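Local coordinates for Slr0280 protein (Synechocystis sp., PDB 5H3K), which is of unknown function but belongs to the phosphodiester glycosidase (NAGPA) family and so may hydrolyse sugar phosphodiesters, at residues Val295-Ile300 / Asn541-Ala546; Arg310-Asn315 / Gln332-Ala337; Gln320-Leu325 / Ala598-Asn603; Pro324-Ala329 / Gly588-Arg593; Ala337-Phe342 / Ser581-Leu586. All blocks are in the same frame, centred on the assembly; numbering follows the deposited sequence.

Contact 1 (Val295-Ile300 / Asn541-Ala546); sequences VTTVTI and NIILVA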
# COMPACT_ATOMS: atom_id res chain seq x y z
N VAL A 295 -5.40 13.95 -4.62
CA VAL A 295 -4.47 12.86 -4.91
C VAL A 295 -3.32 12.81 -3.90
O VAL A 295 -2.72 13.84 -3.56
CB VAL A 295 -3.89 12.97 -6.35
CG1 VAL A 295 -2.81 11.94 -6.59
CG2 VAL A 295 -5.00 12.81 -7.39
N THR A 296 -3.01 11.61 -3.41
CA THR A 296 -1.87 11.40 -2.54
C THR A 296 -0.73 10.76 -3.31
O THR A 296 -0.92 9.76 -4.02
CB THR A 296 -2.22 10.47 -1.37
OG1 THR A 296 -3.48 10.84 -0.80
CG2 THR A 296 -1.13 10.54 -0.31
N THR A 297 0.47 11.33 -3.18
CA THR A 297 1.63 10.76 -3.85
C THR A 297 2.81 10.62 -2.91
O THR A 297 2.97 11.39 -1.95
CB THR A 297 2.09 11.59 -5.06
OG1 THR A 297 2.44 12.91 -4.63
CG2 THR A 297 1.00 11.67 -6.12
N VAL A 298 3.66 9.65 -3.19
CA VAL A 298 4.98 9.61 -2.59
C VAL A 298 5.95 9.46 -3.74
O VAL A 298 5.80 8.57 -4.58
CB VAL A 298 5.14 8.46 -1.60
CG1 VAL A 298 6.56 8.45 -1.08
CG2 VAL A 298 4.14 8.61 -0.46
N THR A 299 6.92 10.36 -3.79
CA THR A 299 7.87 10.39 -4.89
C THR A 299 9.23 9.95 -4.36
O THR A 299 9.70 10.44 -3.33
CB THR A 299 7.96 11.78 -5.54
OG1 THR A 299 6.68 12.13 -6.10
CG2 THR A 299 9.01 11.78 -6.65
N ILE A 300 9.85 9.01 -5.06
CA ILE A 300 11.06 8.37 -4.57
C ILE A 300 12.13 8.46 -5.64
O ILE A 300 11.89 8.10 -6.79
CB ILE A 300 10.81 6.87 -4.27
CG1 ILE A 300 9.74 6.68 -3.18
CG2 ILE A 300 12.10 6.17 -3.88
CD1 ILE A 300 8.41 6.15 -3.72
N ASN A 541 12.45 9.76 -11.36
CA ASN A 541 11.92 9.48 -10.03
C ASN A 541 10.65 8.66 -10.14
O ASN A 541 9.87 8.83 -11.07
CB ASN A 541 11.60 10.77 -9.26
CG ASN A 541 12.84 11.56 -8.87
OD1 ASN A 541 13.89 11.00 -8.56
ND2 ASN A 541 12.72 12.88 -8.90
N ILE A 542 10.43 7.78 -9.16
CA ILE A 542 9.24 6.94 -9.14
C ILE A 542 8.15 7.62 -8.35
O ILE A 542 8.40 8.14 -7.26
CB ILE A 542 9.57 5.58 -8.52
CG1 ILE A 542 10.56 4.82 -9.43
CG2 ILE A 542 8.28 4.77 -8.25
CD1 ILE A 542 11.20 3.61 -8.77
N ILE A 543 6.93 7.64 -8.88
CA ILE A 543 5.80 8.20 -8.15
C ILE A 543 4.79 7.10 -7.85
O ILE A 543 4.38 6.37 -8.74
CB ILE A 543 5.10 9.33 -8.95
CG1 ILE A 543 6.15 10.29 -9.52
CG2 ILE A 543 4.14 10.09 -8.05
CD1 ILE A 543 5.60 11.19 -10.61
N LEU A 544 4.45 6.96 -6.58
CA LEU A 544 3.36 6.08 -6.18
C LEU A 544 2.15 6.98 -5.98
O LEU A 544 2.24 8.00 -5.28
CB LEU A 544 3.71 5.34 -4.88
CG LEU A 544 5.05 4.60 -4.84
CD1 LEU A 544 5.20 3.86 -3.52
CD2 LEU A 544 5.17 3.61 -5.99
N VAL A 545 1.02 6.61 -6.57
CA VAL A 545 -0.15 7.49 -6.63
C VAL A 545 -1.44 6.81 -6.18
O VAL A 545 -1.74 5.70 -6.63
CB VAL A 545 -0.38 7.95 -8.10
CG1 VAL A 545 -1.56 8.94 -8.17
CG2 VAL A 545 0.88 8.56 -8.68
N ALA A 546 -2.18 7.46 -5.29
CA ALA A 546 -3.51 6.98 -4.86
C ALA A 546 -4.52 8.11 -5.02
O ALA A 546 -4.31 9.21 -4.48
CB ALA A 546 -3.47 6.52 -3.39
O HOH W 1 -5.49 9.92 -2.15
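Strands Val295-Ile300 and Ile542-Ala546 run antiparallel with axes 4.7 Å apart and directions 164° from each other, joined by six backbone hydrogen bonds. The bonds come in pairs at Thr296 with Ala546, Val298 with Leu544 and Ile300 with Ile542; that from Leu544 N to Val298 O measures 2.9 Å and is almost straight at 175°. Between them, at the non-hydrogen-bonded pairs, CA-H groups approach the same carbonyls, as where Thr297 CA lies 3.2 Å from Leu544 O.

On the face of Thr297, Thr299, Ile543 and Val545, the CG2 methyl of Ile543, anti to its backbone N, lies alongside both threonines, 3.9 Å from Thr297 CB and 3.8 Å from Thr299 OG1. Thr297 holds OG1 in the crowded place between N and carbonyl carbon, where it bonds Arg284. Next along, Val295 CG1 crosses Val545 CG1 obliquely at 3.6 Å, and helix 558-567 covers both valines. On the other face Ile300 turns CD1 off the staggered positions (chi2 108°), to 3.9 Å from Leu544 CG. Leu544 and Val298 also pack on Val336 of strand 336-339, in the adjoining sheet. At the far end Thr296 OG1 receives a hydrogen bond from a water that also donates to Ala546 O at 2.7 Å.

Beta-branched residues suit these extended backbones, and their side chains pack on both faces. Strands 279-288 and 531-536 supply the other backbone bonds, so the pair is interior to an antiparallel sheet; the buried hydroxyls of Thr296 and Thr297 are satisfied by Gln283 and a water, and by Arg284.

Contact 2 (Arg310-Asn315 / Gln332-Ala337); sequences RPLMAN and QRAAVA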
# COMPACT_ATOMS: atom_id res chain seq x y z
N ARG A 310 11.00 -3.44 -3.54
CA ARG A 310 10.73 -4.88 -3.63
C ARG A 310 9.24 -5.11 -3.66
O ARG A 310 8.50 -4.48 -2.91
CB ARG A 310 11.27 -5.62 -2.41
CG ARG A 310 12.80 -5.76 -2.35
CD ARG A 310 13.33 -6.65 -3.47
NE ARG A 310 14.77 -6.84 -3.35
CZ ARG A 310 15.67 -6.03 -3.90
NH1 ARG A 310 15.29 -4.98 -4.62
NH2 ARG A 310 16.97 -6.28 -3.73
N PRO A 311 8.79 -6.05 -4.50
CA PRO A 311 7.41 -6.52 -4.36
C PRO A 311 7.28 -7.30 -3.06
O PRO A 311 8.21 -8.02 -2.66
CB PRO A 311 7.21 -7.44 -5.57
CG PRO A 311 8.58 -7.88 -5.96
CD PRO A 311 9.54 -6.79 -5.54
N LEU A 312 6.15 -7.15 -2.39
CA LEU A 312 5.93 -7.77 -1.10
C LEU A 312 4.63 -8.53 -1.16
O LEU A 312 3.60 -7.95 -1.55
CB LEU A 312 5.85 -6.70 -0.02
CG LEU A 312 7.05 -5.77 0.14
CD1 LEU A 312 6.74 -4.75 1.24
CD2 LEU A 312 8.30 -6.57 0.48
N MET A 313 4.65 -9.80 -0.79
CA MET A 313 3.44 -10.61 -0.76
C MET A 313 2.86 -10.64 0.63
O MET A 313 3.59 -10.62 1.62
CB MET A 313 3.75 -12.05 -1.18
CG MET A 313 4.45 -12.14 -2.48
SD MET A 313 3.39 -11.81 -3.88
CE MET A 313 2.64 -13.40 -4.16
N ALA A 314 1.53 -10.71 0.70
CA ALA A 314 0.78 -10.77 1.97
C ALA A 314 1.33 -11.87 2.87
O ALA A 314 1.52 -11.67 4.08
CB ALA A 314 -0.69 -11.03 1.70
N ASN A 315 1.54 -13.04 2.28
CA ASN A 315 2.31 -14.09 2.92
C ASN A 315 3.74 -14.04 2.39
O ASN A 315 3.99 -14.31 1.21
CB ASN A 315 1.64 -15.46 2.69
CG ASN A 315 2.26 -16.56 3.53
OD1 ASN A 315 3.49 -16.73 3.55
ND2 ASN A 315 1.42 -17.31 4.24
N GLN A 332 6.55 -6.22 7.19
CA GLN A 332 7.74 -6.44 6.36
C GLN A 332 8.64 -5.21 6.32
O GLN A 332 9.57 -5.14 5.52
CB GLN A 332 7.35 -6.93 4.96
CG GLN A 332 6.53 -8.24 5.01
CD GLN A 332 6.24 -8.87 3.66
OE1 GLN A 332 7.14 -9.12 2.86
NE2 GLN A 332 4.97 -9.15 3.42
N ARG A 333 8.36 -4.26 7.21
CA ARG A 333 9.23 -3.10 7.50
C ARG A 333 9.54 -2.22 6.30
O ARG A 333 10.69 -1.76 6.13
CB ARG A 333 10.54 -3.56 8.15
CG ARG A 333 10.32 -4.60 9.24
CD ARG A 333 10.38 -3.99 10.61
NE ARG A 333 11.75 -3.58 10.95
CZ ARG A 333 12.14 -3.21 12.16
NH1 ARG A 333 11.27 -3.21 13.16
NH2 ARG A 333 13.40 -2.85 12.37
N ALA A 334 8.53 -1.96 5.47
CA ALA A 334 8.68 -1.07 4.33
C ALA A 334 8.50 0.38 4.78
O ALA A 334 7.58 0.70 5.53
CB ALA A 334 7.66 -1.40 3.23
N ALA A 335 9.38 1.26 4.31
CA ALA A 335 9.23 2.68 4.59
C ALA A 335 8.02 3.26 3.86
O ALA A 335 7.34 4.14 4.38
CB ALA A 335 10.50 3.44 4.21
N VAL A 336 7.80 2.80 2.63
CA VAL A 336 6.62 3.17 1.83
C VAL A 336 6.07 1.92 1.17
O VAL A 336 6.84 1.02 0.79
CB VAL A 336 6.96 4.19 0.68
CG1 VAL A 336 5.71 4.95 0.24
CG2 VAL A 336 8.04 5.18 1.11
N ALA A 337 4.76 1.82 1.02
CA ALA A 337 4.20 0.73 0.23
C ALA A 337 2.92 1.17 -0.43
O ALA A 337 2.18 1.99 0.12
CB ALA A 337 3.96 -0.51 1.10
O HOH W 2 7.09 -10.64 0.58
O HOH W 3 2.66 -9.36 5.26
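A Schellman motif ends helix 325-331, with Arg333 at positive phi as its C-prime residue, and the glutamine just before it reaches across to strand 307-313. Gln332 CB leaves its backbone in the direction of Arg310-Asn315. CG stands anti to the carbonyl carbon (chi1 -58°), and the chain stays extended to CD (chi2 -174°), sliding past Leu312, which runs the opposite way. At the tip the two branches part. OE1 lies beside the leucine, 3.7 Å from Leu312 CD2, and accepts a hydrogen bond from a water 2.7 Å away, which accepts one from Met313 N. NE2 donates to Met313 O at 2.7 Å; the acceptor is close to the amide plane, although the nitrogen sits 32° above the plane of that carbonyl. Glutamine suits the place because one amide can serve Met313 O directly and Met313 N through a water. An alanine here removes the donor to Met313 O and the anchor of both waters, and would probably loosen the tie between helix end and strand. Leu312 CD1 also packs on Ala334 CB at 4.0 Å. The second water accepts from Gln332 NE2 at 3.0 Å and donates to Ala314 O.

Contact 3 (Gln320-Leu325 / Ala598-Asn603); sequences QGTAPL and AARVSN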
# COMPACT_ATOMS: atom_id res chain seq x y z
N GLN A 320 -0.20 -17.76 -1.87
CA GLN A 320 -1.56 -17.63 -1.39
C GLN A 320 -1.68 -16.75 -0.15
O GLN A 320 -1.02 -16.97 0.88
CB GLN A 320 -2.21 -19.00 -1.13
CG GLN A 320 -3.63 -18.89 -0.56
CD GLN A 320 -4.37 -20.22 -0.53
OE1 GLN A 320 -3.97 -21.14 0.18
NE2 GLN A 320 -5.45 -20.31 -1.29
N GLY A 321 -2.56 -15.76 -0.23
CA GLY A 321 -2.91 -15.00 0.95
C GLY A 321 -3.24 -13.57 0.64
O GLY A 321 -2.81 -13.04 -0.38
N THR A 322 -4.02 -12.94 1.52
CA THR A 322 -4.27 -11.51 1.44
C THR A 322 -4.16 -10.90 2.83
O THR A 322 -4.41 -11.58 3.83
CB THR A 322 -5.66 -11.16 0.85
OG1 THR A 322 -6.68 -11.77 1.65
CG2 THR A 322 -5.77 -11.61 -0.61
N ALA A 323 -3.80 -9.63 2.88
CA ALA A 323 -3.67 -8.90 4.14
C ALA A 323 -3.83 -7.40 3.88
O ALA A 323 -3.55 -6.94 2.77
CB ALA A 323 -2.30 -9.19 4.77
N PRO A 324 -4.25 -6.63 4.89
CA PRO A 324 -4.28 -5.18 4.67
C PRO A 324 -2.91 -4.66 4.25
O PRO A 324 -1.89 -5.14 4.76
CB PRO A 324 -4.64 -4.62 6.06
CG PRO A 324 -5.40 -5.76 6.72
CD PRO A 324 -4.68 -7.00 6.25
N LEU A 325 -2.89 -3.72 3.30
CA LEU A 325 -1.65 -3.14 2.81
C LEU A 325 -0.83 -2.58 3.98
O LEU A 325 0.39 -2.74 4.03
CB LEU A 325 -1.95 -2.03 1.79
CG LEU A 325 -0.84 -1.23 1.08
CD1 LEU A 325 -0.27 -0.12 1.94
CD2 LEU A 325 0.30 -2.11 0.54
N ALA A 598 -9.90 0.05 3.76
CA ALA A 598 -8.91 -0.56 2.87
C ALA A 598 -9.08 -2.08 2.89
O ALA A 598 -9.22 -2.67 3.95
CB ALA A 598 -7.50 -0.18 3.29
N ALA A 599 -9.08 -2.70 1.72
CA ALA A 599 -9.34 -4.14 1.64
C ALA A 599 -8.04 -4.92 1.85
O ALA A 599 -6.96 -4.36 1.69
CB ALA A 599 -9.94 -4.51 0.29
N ARG A 600 -8.14 -6.20 2.19
CA ARG A 600 -6.95 -7.04 2.17
C ARG A 600 -6.50 -7.17 0.74
O ARG A 600 -7.33 -7.26 -0.17
CB ARG A 600 -7.25 -8.44 2.72
CG ARG A 600 -7.81 -8.42 4.11
CD ARG A 600 -7.97 -9.83 4.66
NE ARG A 600 -8.03 -9.77 6.12
CZ ARG A 600 -8.21 -10.83 6.90
NH1 ARG A 600 -8.38 -12.03 6.37
NH2 ARG A 600 -8.24 -10.68 8.22
N VAL A 601 -5.19 -7.17 0.52
CA VAL A 601 -4.66 -7.31 -0.84
C VAL A 601 -3.64 -8.44 -0.91
O VAL A 601 -3.10 -8.86 0.12
CB VAL A 601 -4.02 -5.99 -1.36
CG1 VAL A 601 -5.03 -4.84 -1.33
CG2 VAL A 601 -2.79 -5.62 -0.53
N SER A 602 -3.37 -8.92 -2.11
CA SER A 602 -2.38 -9.99 -2.30
C SER A 602 -0.93 -9.52 -2.20
O SER A 602 -0.06 -10.21 -1.66
CB SER A 602 -2.60 -10.64 -3.66
OG SER A 602 -1.44 -11.38 -4.06
N ASN A 603 -0.65 -8.34 -2.75
CA ASN A 603 0.73 -7.91 -2.83
C ASN A 603 0.89 -6.41 -2.99
O ASN A 603 -0.07 -5.68 -3.29
CB ASN A 603 1.47 -8.66 -3.95
CG ASN A 603 0.79 -8.51 -5.32
OD1 ASN A 603 0.93 -7.48 -5.99
ND2 ASN A 603 0.10 -9.55 -5.74
O HOH W 4 -1.12 -13.50 -2.45
O HOH W 5 -7.20 -13.16 4.36
O HOH W 6 -5.11 -2.36 1.94
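Two backbone hydrogen bonds between Ala323 and Val601 carry the contact: Ala323 N to Val601 O at 2.9 Å and Val601 N to Ala323 O at 2.8 Å. The second is nearly straight at its hydrogen, yet the donor stands 54° above the plane of the accepting carbonyl, so the pair is twisted rather than flat. Val601 puts CG2 in the crowded position between N and carbonyl carbon, 3.6 Å from Ala323 O. Thr322 crosses Arg600 at about a right angle, its OG1 3.5 Å from Arg600 CB, while the extended arginine chain runs alongside the Pro324 ring, with CG 4.0 Å from Pro324 CD. Phe343 of strand 343-344 packs on Thr322, Val601 and Ser602.

Farther out, backbone shape and water help to set the positions. Gly321 has angles (phi 148°) at which a side chain would collide with the preceding carbonyl. Proline at the N-cap has no side-chain acceptor for the first-turn amides, and at Leu325 N a water takes that role, also donating to Ala599 O at 2.7 Å. The whole is a short antiparallel bridge that pins the start of helix 325-331 to strand 600-609 of the antiparallel sheet that also holds strands 307-313 and 336-339.

Contact 4 (Pro324-Ala329 / Gly588-Arg593); sequences PLVTIA and GQLLDR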
# COMPACT_ATOMS: atom_id res chain seq x y z
N PRO A 324 -4.25 -6.63 4.89
CA PRO A 324 -4.28 -5.18 4.67
C PRO A 324 -2.91 -4.66 4.25
O PRO A 324 -1.89 -5.14 4.76
CB PRO A 324 -4.64 -4.62 6.06
CG PRO A 324 -5.40 -5.76 6.72
CD PRO A 324 -4.68 -7.00 6.25
N LEU A 325 -2.89 -3.72 3.30
CA LEU A 325 -1.65 -3.14 2.81
C LEU A 325 -0.83 -2.58 3.98
O LEU A 325 0.39 -2.74 4.03
CB LEU A 325 -1.95 -2.03 1.79
CG LEU A 325 -0.84 -1.23 1.08
CD1 LEU A 325 -0.27 -0.12 1.94
CD2 LEU A 325 0.30 -2.11 0.54
N VAL A 326 -1.51 -1.93 4.92
CA VAL A 326 -0.80 -1.31 6.03
C VAL A 326 -0.14 -2.37 6.93
O VAL A 326 0.91 -2.13 7.52
CB VAL A 326 -1.71 -0.35 6.84
CG1 VAL A 326 -2.58 -1.13 7.82
CG2 VAL A 326 -0.85 0.69 7.58
N THR A 327 -0.75 -3.56 7.00
CA THR A 327 -0.18 -4.69 7.74
C THR A 327 1.03 -5.27 7.00
O THR A 327 2.05 -5.59 7.63
CB THR A 327 -1.23 -5.80 7.98
OG1 THR A 327 -2.31 -5.25 8.75
CG2 THR A 327 -0.62 -6.96 8.74
N ILE A 328 0.92 -5.38 5.68
CA ILE A 328 2.08 -5.78 4.88
C ILE A 328 3.23 -4.81 5.13
O ILE A 328 4.35 -5.23 5.40
CB ILE A 328 1.74 -5.83 3.36
CG1 ILE A 328 0.67 -6.90 3.08
CG2 ILE A 328 3.01 -6.08 2.54
CD1 ILE A 328 0.17 -6.92 1.61
N ALA A 329 2.94 -3.50 5.06
CA ALA A 329 3.96 -2.47 5.25
C ALA A 329 4.64 -2.57 6.63
O ALA A 329 5.87 -2.52 6.74
CB ALA A 329 3.35 -1.06 5.05
N GLY A 588 4.48 3.06 7.88
CA GLY A 588 3.53 2.12 8.45
C GLY A 588 2.15 2.68 8.80
O GLY A 588 1.47 2.13 9.67
N GLN A 589 1.75 3.77 8.14
CA GLN A 589 0.41 4.34 8.31
C GLN A 589 -0.17 4.64 6.95
O GLN A 589 0.55 5.07 6.06
CB GLN A 589 0.44 5.64 9.13
CG GLN A 589 1.13 5.52 10.48
CD GLN A 589 0.39 4.64 11.47
OE1 GLN A 589 -0.77 4.28 11.27
NE2 GLN A 589 1.07 4.29 12.56
N LEU A 590 -1.48 4.44 6.78
CA LEU A 590 -2.13 4.81 5.52
C LEU A 590 -2.25 6.31 5.38
O LEU A 590 -2.65 7.01 6.32
CB LEU A 590 -3.53 4.20 5.42
CG LEU A 590 -3.69 2.70 5.23
CD1 LEU A 590 -5.17 2.36 4.91
CD2 LEU A 590 -2.75 2.18 4.14
N LEU A 591 -1.92 6.82 4.19
CA LEU A 591 -1.96 8.26 3.93
C LEU A 591 -3.27 8.69 3.29
O LEU A 591 -3.71 9.82 3.47
CB LEU A 591 -0.82 8.66 2.98
CG LEU A 591 0.62 8.52 3.46
CD1 LEU A 591 1.56 9.12 2.41
CD2 LEU A 591 0.79 9.22 4.80
N ASP A 592 -3.88 7.79 2.53
CA ASP A 592 -4.89 8.16 1.54
C ASP A 592 -6.33 7.86 1.93
O ASP A 592 -7.25 8.40 1.31
CB ASP A 592 -4.60 7.42 0.23
CG ASP A 592 -4.70 5.90 0.40
OD1 ASP A 592 -3.97 5.34 1.25
OD2 ASP A 592 -5.52 5.27 -0.31
N ARG A 593 -6.53 6.98 2.91
CA ARG A 593 -7.88 6.61 3.34
C ARG A 593 -7.82 6.05 4.74
O ARG A 593 -6.73 5.73 5.23
CB ARG A 593 -8.47 5.55 2.39
CG ARG A 593 -7.86 4.15 2.54
CD ARG A 593 -8.14 3.25 1.32
NE ARG A 593 -9.56 3.18 1.04
CZ ARG A 593 -10.10 2.73 -0.10
NH1 ARG A 593 -9.34 2.26 -1.07
NH2 ARG A 593 -11.43 2.73 -0.24
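This is apolar helix-on-sheet packing: the first turn of helix 325-331 lies against the turn and short strand that follow strand 584-586, buried near the middle of the chain. The helix packs against the beta hairpin of strands 584-586 and 589-590. Leu590 carries most of the strand side. With CG anti to its carbonyl carbon (chi1 -70°), it brings CD2 forward to 3.8 Å from Val326 CB, and the same methyl meets Leu325 CD1 at 4.0 Å, the two leucines crossing obliquely. Leu325 arrives there because CG lies anti to its backbone N. Branched aliphatic residues suit a buried contact made mainly of methyl groups. Gly588, at positive phi (72°), makes the turn without a side chain, and its carbonyl is held by Arg330 NE. Gln589 points away from the helix; NE2 hydrogen-bonds Pro64 O of strand 61-72, tying the hairpin to the N-terminal sheet, while OE1 takes Arg330 NH2 of the helix. Val326 places CG1 in the crowded position between N and carbonyl carbon, leaving the other methyl, CG2, anti to the backbone N and only 3.4 Å from Gly588 O.

Contact 5 (Ala337-Phe342 / Ser581-Leu586); sequences AINAGF and STSLAL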
# COMPACT_ATOMS: atom_id res chain seq x y z
N ALA A 337 4.76 1.82 1.02
CA ALA A 337 4.20 0.73 0.23
C ALA A 337 2.92 1.17 -0.43
O ALA A 337 2.18 1.99 0.12
CB ALA A 337 3.96 -0.51 1.10
N ILE A 338 2.65 0.63 -1.62
CA ILE A 338 1.36 0.83 -2.27
C ILE A 338 0.84 -0.54 -2.68
O ILE A 338 1.63 -1.44 -3.01
CB ILE A 338 1.46 1.81 -3.47
CG1 ILE A 338 0.05 2.21 -3.95
CG2 ILE A 338 2.30 1.22 -4.61
CD1 ILE A 338 0.06 3.32 -5.01
N ASN A 339 -0.47 -0.74 -2.62
CA ASN A 339 -1.05 -1.98 -3.13
C ASN A 339 -0.71 -2.12 -4.62
O ASN A 339 -0.55 -1.12 -5.35
CB ASN A 339 -2.57 -1.95 -2.96
CG ASN A 339 -3.23 -0.99 -3.92
OD1 ASN A 339 -3.12 0.24 -3.76
ND2 ASN A 339 -3.89 -1.53 -4.94
N ALA A 340 -0.59 -3.36 -5.08
CA ALA A 340 -0.04 -3.56 -6.42
C ALA A 340 -0.89 -4.45 -7.34
O ALA A 340 -1.78 -3.96 -8.04
CB ALA A 340 1.43 -4.07 -6.34
N GLY A 341 -0.61 -5.75 -7.36
CA GLY A 341 -1.18 -6.61 -8.39
C GLY A 341 -2.62 -7.08 -8.18
O GLY A 341 -3.12 -7.14 -7.05
N PHE A 342 -3.28 -7.47 -9.27
CA PHE A 342 -4.60 -8.07 -9.22
C PHE A 342 -4.57 -9.48 -8.60
O PHE A 342 -3.56 -10.19 -8.67
CB PHE A 342 -5.19 -8.15 -10.63
CG PHE A 342 -5.42 -6.80 -11.25
CD1 PHE A 342 -4.65 -6.36 -12.31
CD2 PHE A 342 -6.42 -5.97 -10.75
CE1 PHE A 342 -4.87 -5.10 -12.89
CE2 PHE A 342 -6.65 -4.71 -11.32
CZ PHE A 342 -5.89 -4.28 -12.38
N SER A 581 -9.03 -1.86 -2.89
CA SER A 581 -7.63 -2.26 -2.75
C SER A 581 -6.69 -1.06 -2.62
O SER A 581 -5.62 -1.18 -2.02
CB SER A 581 -7.17 -3.12 -3.92
OG SER A 581 -7.92 -4.32 -3.99
N THR A 582 -7.08 0.09 -3.17
CA THR A 582 -6.17 1.25 -3.18
C THR A 582 -5.78 1.62 -1.75
O THR A 582 -6.63 1.86 -0.91
CB THR A 582 -6.78 2.46 -3.90
OG1 THR A 582 -6.86 2.17 -5.31
CG2 THR A 582 -5.89 3.70 -3.71
N SER A 583 -4.47 1.68 -1.49
CA SER A 583 -3.95 2.05 -0.18
C SER A 583 -2.46 2.35 -0.28
O SER A 583 -1.71 1.63 -0.96
CB SER A 583 -4.26 0.94 0.84
OG SER A 583 -4.18 -0.34 0.22
N LEU A 584 -2.04 3.42 0.37
CA LEU A 584 -0.67 3.91 0.27
C LEU A 584 -0.18 4.17 1.68
O LEU A 584 -0.76 5.00 2.39
CB LEU A 584 -0.65 5.20 -0.56
CG LEU A 584 0.63 6.03 -0.67
CD1 LEU A 584 1.77 5.16 -1.15
CD2 LEU A 584 0.40 7.20 -1.63
N ALA A 585 0.88 3.46 2.10
CA ALA A 585 1.36 3.56 3.49
C ALA A 585 2.73 4.22 3.54
O ALA A 585 3.59 3.95 2.71
CB ALA A 585 1.42 2.17 4.16
N LEU A 586 2.92 5.09 4.53
CA LEU A 586 4.20 5.75 4.73
C LEU A 586 4.53 5.68 6.21
O LEU A 586 3.73 6.08 7.06
CB LEU A 586 4.14 7.21 4.26
CG LEU A 586 5.43 8.03 4.46
CD1 LEU A 586 6.54 7.52 3.55
CD2 LEU A 586 5.18 9.54 4.24
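Asn339 holds CG in the crowded position between its backbone N and carbonyl carbon (chi1 72°), which folds the amide over the loop entering strand 584-586. OD1 accepts from Ser583 N at 3.0 Å, with the donor well above the amide carbonyl plane, and also pairs with Ser532 OG; ND2 turns to Asp577 O. The backbone N of the same residue donates to Ser583 O at 3.1 Å, so asparagine grips both the N-H and the C=O of one serine. An alanine here removes the amide's bonds to Ser583 N, Ser532 and Asp577, and the buried loop would probably shift. Ser583 OG, likewise between N and carbonyl carbon (chi1 35°), bends back to donate to Ser581 O at 2.8 Å.

Along the antiparallel strands 337-339 and 584-586, Ala337 and Ala585 form a hydrogen-bonded pair, Ala585 N meeting Ala337 O at 2.8 Å. Leu584 has CG anti to the backbone N (chi1 172°), bringing CD1 to 3.4 Å from Ala337 O and 4.1 Å from Ile338 CB. Ile338 CG1 is also anti to its N and comes 3.5 Å from Ser583 O. The small alanines leave room for Leu325 of helix 325-331 on their face, whereas Ile338 faces Leu544 of strand 542-547; strand 600-609 borders Ala337-Asn339 along the edge away from strand 584-586.

Contacts 2, 3, 4 and 5 all reach one antiparallel sheet and helix 325-331, while contact 1 belongs to a second sheet packed against it. The two sheets meet where Val298 CG1 lies 3.8 Å from Val336 CG1, joining contacts 1 and 2. Contacts 4 and 5 are the closest pair, about 8 Å between centres, linked where Arg593 NH1 approaches Thr582 O at 2.7 Å. Contacts 3 and 5 touch through Asn603 OD1 and Gly341 N, 2.7 Å apart, whereas contacts 1 and 3 stay about 9 Å apart at their nearest atoms. Strand 336-339 serves contacts 2 and 5. The active site is not known, so the group is best read as packing between two sheets and a helix.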